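Local coordinates for protein VP5 (Halorubrum pleomorphic virus 6, PDB 6QGL) that is an envelope protein of a pleomorphic virus of haloarchaea, with a predicted transmembrane helix, that probably drives fusion of the viral envelope with the host cell membrane, at residues K169-S174 and L183-H188; V202-K207 and Q225-S230; I384-V389 and D425-V430; E392-P397 and Y411-D416. All blocks are in the same frame, centred on the assembly; numbering follows the deposited sequence.

Contact 1. Residues K169-S174 and L183-H188; sequences KDTTVS and LLTFRH
Four backbone hydrogen bonds join 169-174 to 183-188 as antiparallel strands. Lys-169 and Thr-185 form one hydrogen-bonded pair: Thr-185 N reaches Lys-169 O over 2.8 Å and nearly straight (172° at the hydrogen), and Lys-169 N returns the bond to Thr-185 O. Thr-171 and Leu-183 form the second, with Leu-183 N 2.8 Å from Thr-171 O; between the two, Asp-170 faces Leu-184 as a non-hydrogen-bonded pair. The axes of these short segments run at 136°, so the strands are clearly twisted. They are the arms of the beta hairpin 166-174/180-189, at one side of a four-stranded antiparallel sheet in the N-terminal part of the envelope protein. A polar bond between side chains is added on the face of Lys-169, Thr-171 and Thr-185. Thr-171 OG1 and Thr-185 OG1, each anti to its carbonyl carbon, are hydrogen-bonded at 2.7 Å; Thr-185 OG1 also bonds to Asn-205. Charged chains lie alongside each other on this face, Lys-169 CD 4.1 Å from Arg-187 CD. Their like charges are probably offset by Glu-203, which forms a salt bridge with each. Apolar contact is made by Val-173, whose CG2 rests 3.7 Å from Leu-183 CB. On the face of Asp-170, Leu-184 CD2 lies 3.5 Å from Asp-170 OD1, and Arg-128 of helix 97-140 packs against Leu-184.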
loop_
_atom_site.group_PDB
_atom_site.type_symbol
_atom_site.label_atom_id
_atom_site.label_comp_id
_atom_site.label_asym_id
_atom_site.label_seq_id
_atom_site.Cartn_x
_atom_site.Cartn_y
_atom_site.Cartn_z
ATOM N N LYS A 169 5.806 -0.703 25.481
ATOM C CA LYS A 169 7.013 -0.112 26.062
ATOM C C LYS A 169 7.523 1.054 25.232
ATOM O O LYS A 169 7.650 0.932 24.014
ATOM C CB LYS A 169 8.113 -1.177 26.219
ATOM C CG LYS A 169 7.793 -2.272 27.236
ATOM C CD LYS A 169 8.800 -3.415 27.192
ATOM C CE LYS A 169 9.931 -3.238 28.174
ATOM N NZ LYS A 169 10.944 -4.317 28.046
ATOM N N ASP A 170 7.824 2.183 25.894
ATOM C CA ASP A 170 8.361 3.371 25.232
ATOM C C ASP A 170 9.831 3.151 24.909
ATOM O O ASP A 170 10.629 2.865 25.808
ATOM C CB ASP A 170 8.179 4.627 26.106
ATOM C CG ASP A 170 6.769 5.196 26.161
ATOM O OD1 ASP A 170 5.865 4.616 25.516
ATOM O OD2 ASP A 170 6.574 6.228 26.835
ATOM N N THR A 171 10.176 3.250 23.618
ATOM C CA THR A 171 11.540 3.085 23.121
ATOM C C THR A 171 11.938 4.355 22.385
ATOM O O THR A 171 11.267 4.745 21.429
ATOM C CB THR A 171 11.650 1.806 22.273
ATOM O OG1 THR A 171 11.261 0.698 23.085
ATOM C CG2 THR A 171 13.055 1.572 21.725
ATOM N N THR A 172 13.020 5.005 22.848
ATOM C CA THR A 172 13.531 6.239 22.259
ATOM C C THR A 172 14.346 5.943 21.000
ATOM O O THR A 172 15.301 5.161 21.037
ATOM C CB THR A 172 14.303 7.070 23.303
ATOM O OG1 THR A 172 13.448 7.344 24.411
ATOM C CG2 THR A 172 14.829 8.389 22.742
ATOM N N VAL A 173 13.950 6.585 19.891
ATOM C CA VAL A 173 14.604 6.518 18.585
ATOM C C VAL A 173 15.243 7.893 18.376
ATOM O O VAL A 173 14.573 8.912 18.566
ATOM C CB VAL A 173 13.600 6.141 17.453
ATOM C CG1 VAL A 173 14.200 6.352 16.062
ATOM C CG2 VAL A 173 13.116 4.704 17.608
ATOM N N SER A 174 16.542 7.925 18.037
ATOM C CA SER A 174 17.240 9.184 17.800
ATOM C C SER A 174 17.109 9.569 16.335
ATOM O O SER A 174 17.765 8.979 15.469
ATOM C CB SER A 174 18.699 9.100 18.242
ATOM O OG SER A 174 18.785 8.933 19.646
ATOM N N LEU A 183 9.003 5.212 19.869
ATOM C CA LEU A 183 8.592 4.013 19.147
ATOM C C LEU A 183 8.042 3.056 20.203
ATOM O O LEU A 183 8.637 2.916 21.276
ATOM C CB LEU A 183 9.792 3.386 18.404
ATOM C CG LEU A 183 9.604 2.002 17.757
ATOM C CD1 LEU A 183 8.773 2.081 16.485
ATOM C CD2 LEU A 183 10.937 1.360 17.462
ATOM N N LEU A 184 6.892 2.434 19.926
ATOM C CA LEU A 184 6.300 1.507 20.882
ATOM C C LEU A 184 6.803 0.099 20.631
ATOM O O LEU A 184 6.662 -0.422 19.525
ATOM C CB LEU A 184 4.760 1.562 20.870
ATOM C CG LEU A 184 4.096 2.905 21.211
ATOM C CD1 LEU A 184 2.609 2.846 20.973
ATOM C CD2 LEU A 184 4.380 3.334 22.646
ATOM N N THR A 185 7.445 -0.492 21.641
ATOM C CA THR A 185 7.928 -1.861 21.578
ATOM C C THR A 185 6.813 -2.728 22.128
ATOM O O THR A 185 6.369 -2.532 23.265
ATOM C CB THR A 185 9.270 -2.011 22.300
ATOM O OG1 THR A 185 10.238 -1.262 21.574
ATOM C CG2 THR A 185 9.730 -3.463 22.394
ATOM N N PHE A 186 6.330 -3.655 21.300
ATOM C CA PHE A 186 5.249 -4.546 21.680
ATOM C C PHE A 186 5.752 -5.753 22.459
ATOM O O PHE A 186 6.464 -6.589 21.905
ATOM C CB PHE A 186 4.436 -4.982 20.447
ATOM C CG PHE A 186 3.314 -5.926 20.795
ATOM C CD1 PHE A 186 2.110 -5.446 21.301
ATOM C CD2 PHE A 186 3.470 -7.299 20.657
ATOM C CE1 PHE A 186 1.084 -6.322 21.657
ATOM C CE2 PHE A 186 2.451 -8.170 21.027
ATOM C CZ PHE A 186 1.261 -7.678 21.517
ATOM N N ARG A 187 5.342 -5.861 23.730
ATOM C CA ARG A 187 5.643 -6.999 24.595
ATOM C C ARG A 187 4.331 -7.734 24.870
ATOM O O ARG A 187 3.309 -7.088 25.096
ATOM C CB ARG A 187 6.326 -6.552 25.906
ATOM C CG ARG A 187 6.635 -7.699 26.876
ATOM C CD ARG A 187 7.566 -7.274 27.991
ATOM N NE ARG A 187 7.789 -8.348 28.963
ATOM C CZ ARG A 187 8.722 -9.290 28.861
ATOM N NH1 ARG A 187 8.842 -10.219 29.798
ATOM N NH2 ARG A 187 9.536 -9.317 27.812
ATOM N N HIS A 188 4.360 -9.076 24.823
ATOM C CA HIS A 188 3.213 -9.944 25.080
ATOM C C HIS A 188 3.644 -11.129 25.932
ATOM O O HIS A 188 4.554 -11.862 25.550
ATOM C CB HIS A 188 2.576 -10.427 23.762
ATOM C CG HIS A 188 1.420 -11.362 23.948
ATOM N ND1 HIS A 188 0.142 -10.891 24.176
ATOM C CD2 HIS A 188 1.391 -12.715 23.938
ATOM C CE1 HIS A 188 -0.619 -11.965 24.300
ATOM N NE2 HIS A 188 0.085 -13.086 24.160
#

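Contact 2. Residues V202-K207 and Q225-S230; sequences VEYNPK and QYMKFS
The chain of 202-207 leaves its strand after Tyr-204 and turns through Pro-206, while 225-230 ends a short strand at Tyr-226, passes through Met-227 and enters a helix at Phe-229, with Lys-228 at the N-cap position. Met-227 has positive phi (61°), which marks the change of direction between strand and helix. The nearest CA atoms, Pro-206 CA and Phe-229 CA, are 6.2 Å apart, and no backbone hydrogen bond joins the segments, so side chains bridge the gap. Tyr-204 is the main one: its CG sits in the crowded position between backbone N and carbonyl carbon (chi1 69°), and its ring reaches across to the other segment. Tyr-204 OH lies 2.7 Å from Met-227 O, which stands at the ring edge near the ring plane; Thr-217 O is a weak alternative acceptor for the same proton. The Met-227 chain crosses the tyrosine at about a right angle and bends at its last torsion, leaving CE 3.6 Å from Tyr-204 OH. This strand-to-helix turn sets the start of the long helix 229-257 against the C-terminal end of strand 201-204, an inner strand of the four-stranded sheet, beside helix 97-140, which Met-227 touches through Leu-130. Phe-229, with CG anti to the backbone N, runs the other way past Tyr-204, its CB 3.9 Å from Tyr-204 CD2. The phenylalanine ring presents its edge to the turn: Asn-205 O lies in the ring plane, 3.3 Å from Phe-229 CD1. Asn-205 is held by Thr-185 through ND2, and its OD1 accepts from Glu-208 N and, weakly, from Lys-207 N.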
loop_
_atom_site.group_PDB
_atom_site.type_symbol
_atom_site.label_atom_id
_atom_site.label_comp_id
_atom_site.label_asym_id
_atom_site.label_seq_id
_atom_site.Cartn_x
_atom_site.Cartn_y
_atom_site.Cartn_z
ATOM N N VAL A 202 6.827 -12.712 23.903
ATOM C CA VAL A 202 7.358 -12.097 22.691
ATOM C C VAL A 202 7.513 -10.590 22.931
ATOM O O VAL A 202 6.678 -9.982 23.598
ATOM C CB VAL A 202 6.573 -12.454 21.393
ATOM C CG1 VAL A 202 5.270 -11.665 21.259
ATOM C CG2 VAL A 202 7.446 -12.285 20.151
ATOM N N GLU A 203 8.612 -10.013 22.446
ATOM C CA GLU A 203 8.896 -8.587 22.559
ATOM C C GLU A 203 9.639 -8.161 21.311
ATOM O O GLU A 203 10.726 -8.678 21.052
ATOM C CB GLU A 203 9.692 -8.261 23.834
ATOM C CG GLU A 203 9.768 -6.767 24.114
ATOM C CD GLU A 203 10.492 -6.339 25.376
ATOM O OE1 GLU A 203 10.467 -7.093 26.375
ATOM O OE2 GLU A 203 11.071 -5.230 25.367
ATOM N N TYR A 204 9.033 -7.263 20.512
ATOM C CA TYR A 204 9.617 -6.788 19.257
ATOM C C TYR A 204 9.035 -5.451 18.772
ATOM O O TYR A 204 8.083 -4.925 19.353
ATOM C CB TYR A 204 9.513 -7.875 18.157
ATOM C CG TYR A 204 8.111 -8.153 17.661
ATOM C CD1 TYR A 204 7.233 -8.946 18.395
ATOM C CD2 TYR A 204 7.687 -7.693 16.417
ATOM C CE1 TYR A 204 5.948 -9.219 17.934
ATOM C CE2 TYR A 204 6.408 -7.966 15.942
ATOM C CZ TYR A 204 5.541 -8.726 16.705
ATOM O OH TYR A 204 4.282 -8.989 16.228
ATOM N N ASN A 205 9.637 -4.914 17.703
ATOM C CA ASN A 205 9.275 -3.677 17.009
ATOM C C ASN A 205 9.849 -3.770 15.577
ATOM O O ASN A 205 10.525 -4.765 15.301
ATOM C CB ASN A 205 9.801 -2.439 17.775
ATOM C CG ASN A 205 11.280 -2.417 18.083
ATOM O OD1 ASN A 205 12.130 -2.803 17.277
ATOM N ND2 ASN A 205 11.626 -1.929 19.261
ATOM N N PRO A 206 9.649 -2.795 14.649
ATOM C CA PRO A 206 10.240 -2.944 13.306
ATOM C C PRO A 206 11.774 -3.045 13.278
ATOM O O PRO A 206 12.314 -3.583 12.316
ATOM C CB PRO A 206 9.752 -1.696 12.563
ATOM C CG PRO A 206 8.550 -1.251 13.298
ATOM C CD PRO A 206 8.863 -1.546 14.733
ATOM N N LYS A 207 12.469 -2.551 14.325
ATOM C CA LYS A 207 13.937 -2.549 14.402
ATOM C C LYS A 207 14.562 -3.883 14.820
ATOM O O LYS A 207 15.547 -4.301 14.210
ATOM C CB LYS A 207 14.448 -1.426 15.324
ATOM C CG LYS A 207 14.301 -0.016 14.765
ATOM C CD LYS A 207 14.918 1.006 15.721
ATOM C CE LYS A 207 15.002 2.401 15.158
ATOM N NZ LYS A 207 16.041 2.512 14.102
ATOM N N GLN A 225 -2.587 -13.446 9.576
ATOM C CA GLN A 225 -1.298 -13.189 10.213
ATOM C C GLN A 225 -0.907 -11.750 9.915
ATOM O O GLN A 225 -0.841 -11.367 8.749
ATOM C CB GLN A 225 -0.207 -14.146 9.692
ATOM C CG GLN A 225 -0.396 -15.609 10.081
ATOM C CD GLN A 225 0.621 -16.560 9.478
ATOM O OE1 GLN A 225 0.593 -17.764 9.738
ATOM N NE2 GLN A 225 1.542 -16.064 8.659
ATOM N N TYR A 226 -0.680 -10.943 10.959
ATOM C CA TYR A 226 -0.267 -9.548 10.804
ATOM C C TYR A 226 0.756 -9.183 11.875
ATOM O O TYR A 226 1.110 -10.053 12.673
ATOM C CB TYR A 226 -1.480 -8.586 10.720
ATOM C CG TYR A 226 -2.074 -8.123 12.036
ATOM C CD1 TYR A 226 -2.624 -9.029 12.939
ATOM C CD2 TYR A 226 -2.185 -6.764 12.327
ATOM C CE1 TYR A 226 -3.199 -8.602 14.136
ATOM C CE2 TYR A 226 -2.770 -6.326 13.513
ATOM C CZ TYR A 226 -3.275 -7.248 14.415
ATOM O OH TYR A 226 -3.852 -6.812 15.585
ATOM N N MET A 227 1.280 -7.929 11.858
ATOM C CA MET A 227 2.332 -7.434 12.762
ATOM C C MET A 227 3.605 -8.268 12.581
ATOM O O MET A 227 4.360 -8.451 13.538
ATOM C CB MET A 227 1.890 -7.519 14.231
ATOM C CG MET A 227 0.984 -6.426 14.680
ATOM S SD MET A 227 0.345 -6.867 16.313
ATOM C CE MET A 227 1.799 -6.587 17.332
ATOM N N LYS A 228 3.814 -8.810 11.367
ATOM C CA LYS A 228 4.944 -9.668 11.032
ATOM C C LYS A 228 6.253 -8.912 11.133
ATOM O O LYS A 228 6.441 -7.913 10.432
ATOM C CB LYS A 228 4.775 -10.250 9.620
ATOM C CG LYS A 228 3.884 -11.482 9.542
ATOM C CD LYS A 228 3.465 -11.749 8.121
ATOM C CE LYS A 228 3.196 -13.200 7.843
ATOM N NZ LYS A 228 2.765 -13.404 6.435
ATOM N N PHE A 229 7.155 -9.374 12.019
ATOM C CA PHE A 229 8.466 -8.749 12.175
ATOM C C PHE A 229 9.243 -8.819 10.865
ATOM O O PHE A 229 9.870 -7.836 10.497
ATOM C CB PHE A 229 9.271 -9.381 13.322
ATOM C CG PHE A 229 10.709 -8.912 13.379
ATOM C CD1 PHE A 229 11.035 -7.686 13.947
ATOM C CD2 PHE A 229 11.730 -9.684 12.836
ATOM C CE1 PHE A 229 12.359 -7.246 13.984
ATOM C CE2 PHE A 229 13.056 -9.243 12.873
ATOM C CZ PHE A 229 13.364 -8.036 13.466
ATOM N N SER A 230 9.192 -9.966 10.162
ATOM C CA SER A 230 9.871 -10.168 8.882
ATOM C C SER A 230 9.438 -9.130 7.833
ATOM O O SER A 230 10.283 -8.660 7.074
ATOM C CB SER A 230 9.646 -11.587 8.369
ATOM O OG SER A 230 8.309 -11.795 7.946
#

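Contact 3. Residues I384-V389 and D425-V430; sequences IEVTTV and DSARFV
Glu-385 and Arg-428 run alongside each other on one face of two antiparallel strands. Glu-385 OE2 sits 3.2 Å from both Arg-428 NE and Arg-428 NH1, a salt bridge whose two hydrogen bonds are weak, bent to 120° at the hydrogen, with carboxylate and guanidinium planes 40° apart. Val-430 CG2 lies over the centre of one guanidinium face and 3.4 Å from Glu-385 OE2. Behind this pair the backbone is tightly tied: Glu-385 N bonds to Arg-428 O at 2.8 Å, nearly along the C=O axis, whereas Arg-428 N approaches Glu-385 O from above the carbonyl plane. Farther along, Asp-425 and Ser-426 both face Thr-387 in a classic beta bulge. Thr-387 O accepts from Asp-425 N at 2.8 Å and, weakly, from Ser-426 N. These strands, 382-388 and 422-431, form the centre of an antiparallel sheet in the C-terminal half of the chain. The other face is apolar, with Ile-384 CG2 4.2 Å from Ala-427 CB. In the next shell, Glu-357 forms a salt bridge with Arg-428 NH2, a second carboxylate that probably shares its charge, Thr-393 bonds to Thr-387 OG1, and Tyr-379 meets Phe-429 edge-to-face.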
loop_
_atom_site.group_PDB
_atom_site.type_symbol
_atom_site.label_atom_id
_atom_site.label_comp_id
_atom_site.label_asym_id
_atom_site.label_seq_id
_atom_site.Cartn_x
_atom_site.Cartn_y
_atom_site.Cartn_z
ATOM N N ILE A 384 -23.806 -7.501 -8.371
ATOM C CA ILE A 384 -24.049 -8.568 -9.341
ATOM C C ILE A 384 -25.368 -8.253 -10.032
ATOM O O ILE A 384 -26.414 -8.208 -9.378
ATOM C CB ILE A 384 -24.005 -10.003 -8.733
ATOM C CG1 ILE A 384 -22.649 -10.275 -8.043
ATOM C CG2 ILE A 384 -24.288 -11.067 -9.814
ATOM C CD1 ILE A 384 -22.664 -11.371 -7.004
ATOM N N GLU A 385 -25.295 -7.972 -11.342
ATOM C CA GLU A 385 -26.446 -7.661 -12.185
ATOM C C GLU A 385 -26.951 -8.970 -12.779
ATOM O O GLU A 385 -26.326 -9.526 -13.684
ATOM C CB GLU A 385 -26.081 -6.644 -13.284
ATOM C CG GLU A 385 -25.727 -5.261 -12.763
ATOM C CD GLU A 385 -25.689 -4.171 -13.817
ATOM O OE1 GLU A 385 -26.447 -3.184 -13.674
ATOM O OE2 GLU A 385 -24.904 -4.300 -14.785
ATOM N N VAL A 386 -28.051 -9.487 -12.215
ATOM C CA VAL A 386 -28.658 -10.757 -12.613
ATOM C C VAL A 386 -29.769 -10.509 -13.632
ATOM O O VAL A 386 -30.718 -9.781 -13.339
ATOM C CB VAL A 386 -29.169 -11.561 -11.381
ATOM C CG1 VAL A 386 -29.710 -12.928 -11.792
ATOM C CG2 VAL A 386 -28.078 -11.711 -10.324
ATOM N N THR A 387 -29.647 -11.124 -14.820
ATOM C CA THR A 387 -30.641 -11.029 -15.885
ATOM C C THR A 387 -31.370 -12.361 -15.981
ATOM O O THR A 387 -30.732 -13.397 -16.173
ATOM C CB THR A 387 -30.000 -10.571 -17.208
ATOM O OG1 THR A 387 -29.464 -9.258 -17.030
ATOM C CG2 THR A 387 -30.990 -10.564 -18.373
ATOM N N THR A 388 -32.702 -12.334 -15.831
ATOM C CA THR A 388 -33.531 -13.539 -15.892
ATOM C C THR A 388 -33.894 -13.884 -17.337
ATOM O O THR A 388 -33.669 -13.079 -18.243
ATOM C CB THR A 388 -34.767 -13.435 -14.971
ATOM O OG1 THR A 388 -35.736 -12.549 -15.532
ATOM C CG2 THR A 388 -34.418 -13.032 -13.542
ATOM N N VAL A 389 -34.473 -15.080 -17.537
ATOM C CA VAL A 389 -34.917 -15.625 -18.823
ATOM C C VAL A 389 -36.107 -14.786 -19.384
ATOM O O VAL A 389 -36.312 -14.751 -20.600
ATOM C CB VAL A 389 -35.184 -17.162 -18.696
ATOM C CG1 VAL A 389 -35.970 -17.725 -19.873
ATOM C CG2 VAL A 389 -33.874 -17.928 -18.545
ATOM N N ASP A 425 -30.589 -16.088 -16.958
ATOM C CA ASP A 425 -30.122 -16.122 -18.345
ATOM C C ASP A 425 -28.604 -15.913 -18.351
ATOM O O ASP A 425 -27.873 -16.665 -19.000
ATOM C CB ASP A 425 -30.824 -15.028 -19.174
ATOM C CG ASP A 425 -30.523 -15.085 -20.660
ATOM O OD1 ASP A 425 -31.044 -15.999 -21.336
ATOM O OD2 ASP A 425 -29.778 -14.208 -21.147
ATOM N N SER A 426 -28.145 -14.890 -17.608
ATOM C CA SER A 426 -26.749 -14.494 -17.445
ATOM C C SER A 426 -26.623 -13.560 -16.244
ATOM O O SER A 426 -27.625 -13.005 -15.782
ATOM C CB SER A 426 -26.236 -13.792 -18.703
ATOM O OG SER A 426 -27.060 -12.697 -19.073
ATOM N N ALA A 427 -25.389 -13.396 -15.737
ATOM C CA ALA A 427 -25.064 -12.510 -14.621
ATOM C C ALA A 427 -23.677 -11.922 -14.812
ATOM O O ALA A 427 -22.776 -12.607 -15.302
ATOM C CB ALA A 427 -25.137 -13.262 -13.300
ATOM N N ARG A 428 -23.511 -10.648 -14.444
ATOM C CA ARG A 428 -22.232 -9.945 -14.534
ATOM C C ARG A 428 -22.038 -9.023 -13.338
ATOM O O ARG A 428 -23.020 -8.508 -12.804
ATOM C CB ARG A 428 -22.093 -9.177 -15.870
ATOM C CG ARG A 428 -23.016 -7.971 -16.049
ATOM C CD ARG A 428 -22.495 -7.040 -17.123
ATOM N NE ARG A 428 -23.205 -5.761 -17.133
ATOM C CZ ARG A 428 -22.665 -4.607 -17.511
ATOM N NH1 ARG A 428 -23.381 -3.491 -17.480
ATOM N NH2 ARG A 428 -21.394 -4.553 -17.889
ATOM N N PHE A 429 -20.786 -8.823 -12.907
ATOM C CA PHE A 429 -20.502 -7.913 -11.802
ATOM C C PHE A 429 -19.992 -6.592 -12.349
ATOM O O PHE A 429 -19.200 -6.579 -13.290
ATOM C CB PHE A 429 -19.544 -8.523 -10.761
ATOM C CG PHE A 429 -18.170 -8.903 -11.257
ATOM C CD1 PHE A 429 -17.923 -10.174 -11.763
ATOM C CD2 PHE A 429 -17.106 -8.014 -11.159
ATOM C CE1 PHE A 429 -16.647 -10.533 -12.210
ATOM C CE2 PHE A 429 -15.832 -8.373 -11.607
ATOM C CZ PHE A 429 -15.611 -9.631 -12.126
ATOM N N VAL A 430 -20.504 -5.485 -11.807
ATOM C CA VAL A 430 -20.157 -4.116 -12.201
ATOM C C VAL A 430 -19.894 -3.329 -10.898
ATOM O O VAL A 430 -20.418 -3.713 -9.850
ATOM C CB VAL A 430 -21.291 -3.494 -13.077
ATOM C CG1 VAL A 430 -21.014 -2.035 -13.436
ATOM C CG2 VAL A 430 -21.531 -4.311 -14.342
#

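Contact 4. Residues E392-P397 and Y411-D416; sequences ETVSVP and YDASGD
The ring of Tyr-411 carries Val-396 on one face: CG1 stands 3.8 Å from the ring centroid and 20° off the normal, a CH-pi contact displaced toward the CG end of the ring. Val-396 CG2 lies 3.7 Å from Tyr-411 CD2. At the edge, in the ring plane, Asp-416 OD2 receives the hydroxyl proton of Tyr-411 OH over 2.7 Å through its syn lone pair. This bond spans the turn 411-416 and holds the far end of the ring. Val-396 places CG1 anti to the backbone N (chi1 -166°), whereas Val-394 puts CG1 in the crowded position (chi1 57°) and CG2 anti to N. From there Val-394 CG2 touches Asp-416 CB at 3.6 Å, the two side chains crossing at about a right angle, and reaches Ala-413 CB at 4.4 Å. The packing is face to face between two antiparallel sheets, strand 393-397 belonging to one and strand 409-412 to the other, with no hydrogen bond between the segments. Ile-372, on neighbouring strand 371-374, touches both Val-394 and Ala-413. The turn is braced by an Asx turn: Asp-412 OD1 accepts from Ser-414 N, and also from Ser-414 OG at 2.7 Å. Glu-392 bonds through its carboxylate to the backbone of Glu-418 and Thr-419.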
loop_
_atom_site.group_PDB
_atom_site.type_symbol
_atom_site.label_atom_id
_atom_site.label_comp_id
_atom_site.label_asym_id
_atom_site.label_seq_id
_atom_site.Cartn_x
_atom_site.Cartn_y
_atom_site.Cartn_z
ATOM N N GLU A 392 -35.580 -9.571 -17.482
ATOM C CA GLU A 392 -35.648 -8.650 -16.346
ATOM C C GLU A 392 -34.294 -8.657 -15.676
ATOM O O GLU A 392 -33.653 -9.704 -15.615
ATOM C CB GLU A 392 -36.711 -9.088 -15.338
ATOM C CG GLU A 392 -38.125 -8.708 -15.717
ATOM C CD GLU A 392 -39.084 -8.910 -14.565
ATOM O OE1 GLU A 392 -39.214 -7.979 -13.737
ATOM O OE2 GLU A 392 -39.680 -10.006 -14.470
ATOM N N THR A 393 -33.855 -7.503 -15.173
ATOM C CA THR A 393 -32.556 -7.383 -14.518
ATOM C C THR A 393 -32.711 -6.819 -13.108
ATOM O O THR A 393 -33.577 -5.978 -12.863
ATOM C CB THR A 393 -31.566 -6.600 -15.412
ATOM O OG1 THR A 393 -31.579 -7.161 -16.725
ATOM C CG2 THR A 393 -30.131 -6.625 -14.886
ATOM N N VAL A 394 -31.880 -7.313 -12.185
ATOM C CA VAL A 394 -31.826 -6.875 -10.795
ATOM C C VAL A 394 -30.363 -6.654 -10.419
ATOM O O VAL A 394 -29.523 -7.513 -10.696
ATOM C CB VAL A 394 -32.598 -7.815 -9.815
ATOM C CG1 VAL A 394 -32.104 -9.261 -9.885
ATOM C CG2 VAL A 394 -32.557 -7.294 -8.382
ATOM N N SER A 395 -30.049 -5.482 -9.849
ATOM C CA SER A 395 -28.693 -5.166 -9.410
ATOM C C SER A 395 -28.614 -5.419 -7.911
ATOM O O SER A 395 -29.375 -4.825 -7.139
ATOM C CB SER A 395 -28.317 -3.728 -9.753
ATOM O OG SER A 395 -26.948 -3.494 -9.465
ATOM N N VAL A 396 -27.748 -6.358 -7.510
ATOM C CA VAL A 396 -27.607 -6.735 -6.107
ATOM C C VAL A 396 -26.206 -6.397 -5.598
ATOM O O VAL A 396 -25.253 -7.068 -6.004
ATOM C CB VAL A 396 -27.971 -8.226 -5.835
ATOM C CG1 VAL A 396 -28.133 -8.481 -4.339
ATOM C CG2 VAL A 396 -29.228 -8.656 -6.590
ATOM N N PRO A 397 -26.055 -5.397 -4.692
ATOM C CA PRO A 397 -24.717 -5.107 -4.140
ATOM C C PRO A 397 -24.299 -6.220 -3.180
ATOM O O PRO A 397 -25.163 -6.782 -2.505
ATOM C CB PRO A 397 -24.917 -3.777 -3.405
ATOM C CG PRO A 397 -26.335 -3.769 -3.019
ATOM C CD PRO A 397 -27.090 -4.544 -4.066
ATOM N N TYR A 411 -30.159 -14.005 -2.264
ATOM C CA TYR A 411 -30.874 -12.727 -2.192
ATOM C C TYR A 411 -32.326 -12.933 -2.644
ATOM O O TYR A 411 -32.564 -13.658 -3.610
ATOM C CB TYR A 411 -30.171 -11.635 -3.038
ATOM C CG TYR A 411 -30.946 -10.335 -3.136
ATOM C CD1 TYR A 411 -30.930 -9.409 -2.096
ATOM C CD2 TYR A 411 -31.714 -10.042 -4.260
ATOM C CE1 TYR A 411 -31.666 -8.227 -2.168
ATOM C CE2 TYR A 411 -32.451 -8.861 -4.344
ATOM C CZ TYR A 411 -32.425 -7.958 -3.295
ATOM O OH TYR A 411 -33.151 -6.794 -3.377
ATOM N N ASP A 412 -33.282 -12.282 -1.952
ATOM C CA ASP A 412 -34.716 -12.349 -2.246
ATOM C C ASP A 412 -35.135 -11.153 -3.116
ATOM O O ASP A 412 -35.288 -10.032 -2.619
ATOM C CB ASP A 412 -35.529 -12.400 -0.938
ATOM C CG ASP A 412 -36.962 -12.883 -1.064
ATOM O OD1 ASP A 412 -37.552 -12.726 -2.154
ATOM O OD2 ASP A 412 -37.501 -13.400 -0.066
ATOM N N ALA A 413 -35.308 -11.402 -4.419
ATOM C CA ALA A 413 -35.669 -10.390 -5.407
ATOM C C ALA A 413 -37.169 -10.355 -5.725
ATOM O O ALA A 413 -37.551 -9.927 -6.817
ATOM C CB ALA A 413 -34.851 -10.593 -6.674
ATOM N N SER A 414 -38.020 -10.754 -4.756
ATOM C CA SER A 414 -39.482 -10.764 -4.908
ATOM C C SER A 414 -40.098 -9.372 -5.103
ATOM O O SER A 414 -41.171 -9.255 -5.701
ATOM C CB SER A 414 -40.147 -11.470 -3.731
ATOM O OG SER A 414 -39.781 -12.838 -3.704
ATOM N N GLY A 415 -39.418 -8.347 -4.590
ATOM C CA GLY A 415 -39.847 -6.957 -4.702
ATOM C C GLY A 415 -39.278 -6.247 -5.915
ATOM O O GLY A 415 -39.793 -5.201 -6.321
ATOM N N ASP A 416 -38.220 -6.830 -6.509
ATOM C CA ASP A 416 -37.509 -6.302 -7.671
ATOM C C ASP A 416 -37.980 -6.887 -9.014
ATOM O O ASP A 416 -37.998 -6.161 -10.010
ATOM C CB ASP A 416 -36.001 -6.522 -7.504
ATOM C CG ASP A 416 -35.442 -6.081 -6.163
ATOM O OD1 ASP A 416 -35.433 -4.859 -5.895
ATOM O OD2 ASP A 416 -35.005 -6.958 -5.385
#

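In the fold
The contacts fall into two pairs in separate regions of the fold, contacts 1 and 3 on opposite sides of the chain's centre, their own centres about 53 Å apart. Contacts 1 and 2 share the four-stranded sheet, where strands 180-189 and 201-204 are neighbours. Contacts 3 and 4 meet through strands 382-388 and 393-397, Val-386 bonding to Val-394. Contacts 1 and 3 are partly buried strand pairings, rich in backbone bonds; contact 3 has its Glu-Arg pair on one face and apolar chains on the other, whereas contact 1 has charged chains on both. Contact 2, the buried one, is a strand-to-helix junction carried by aromatic side chains; contact 4, again partly buried, packs valines against a tyrosine between sheets.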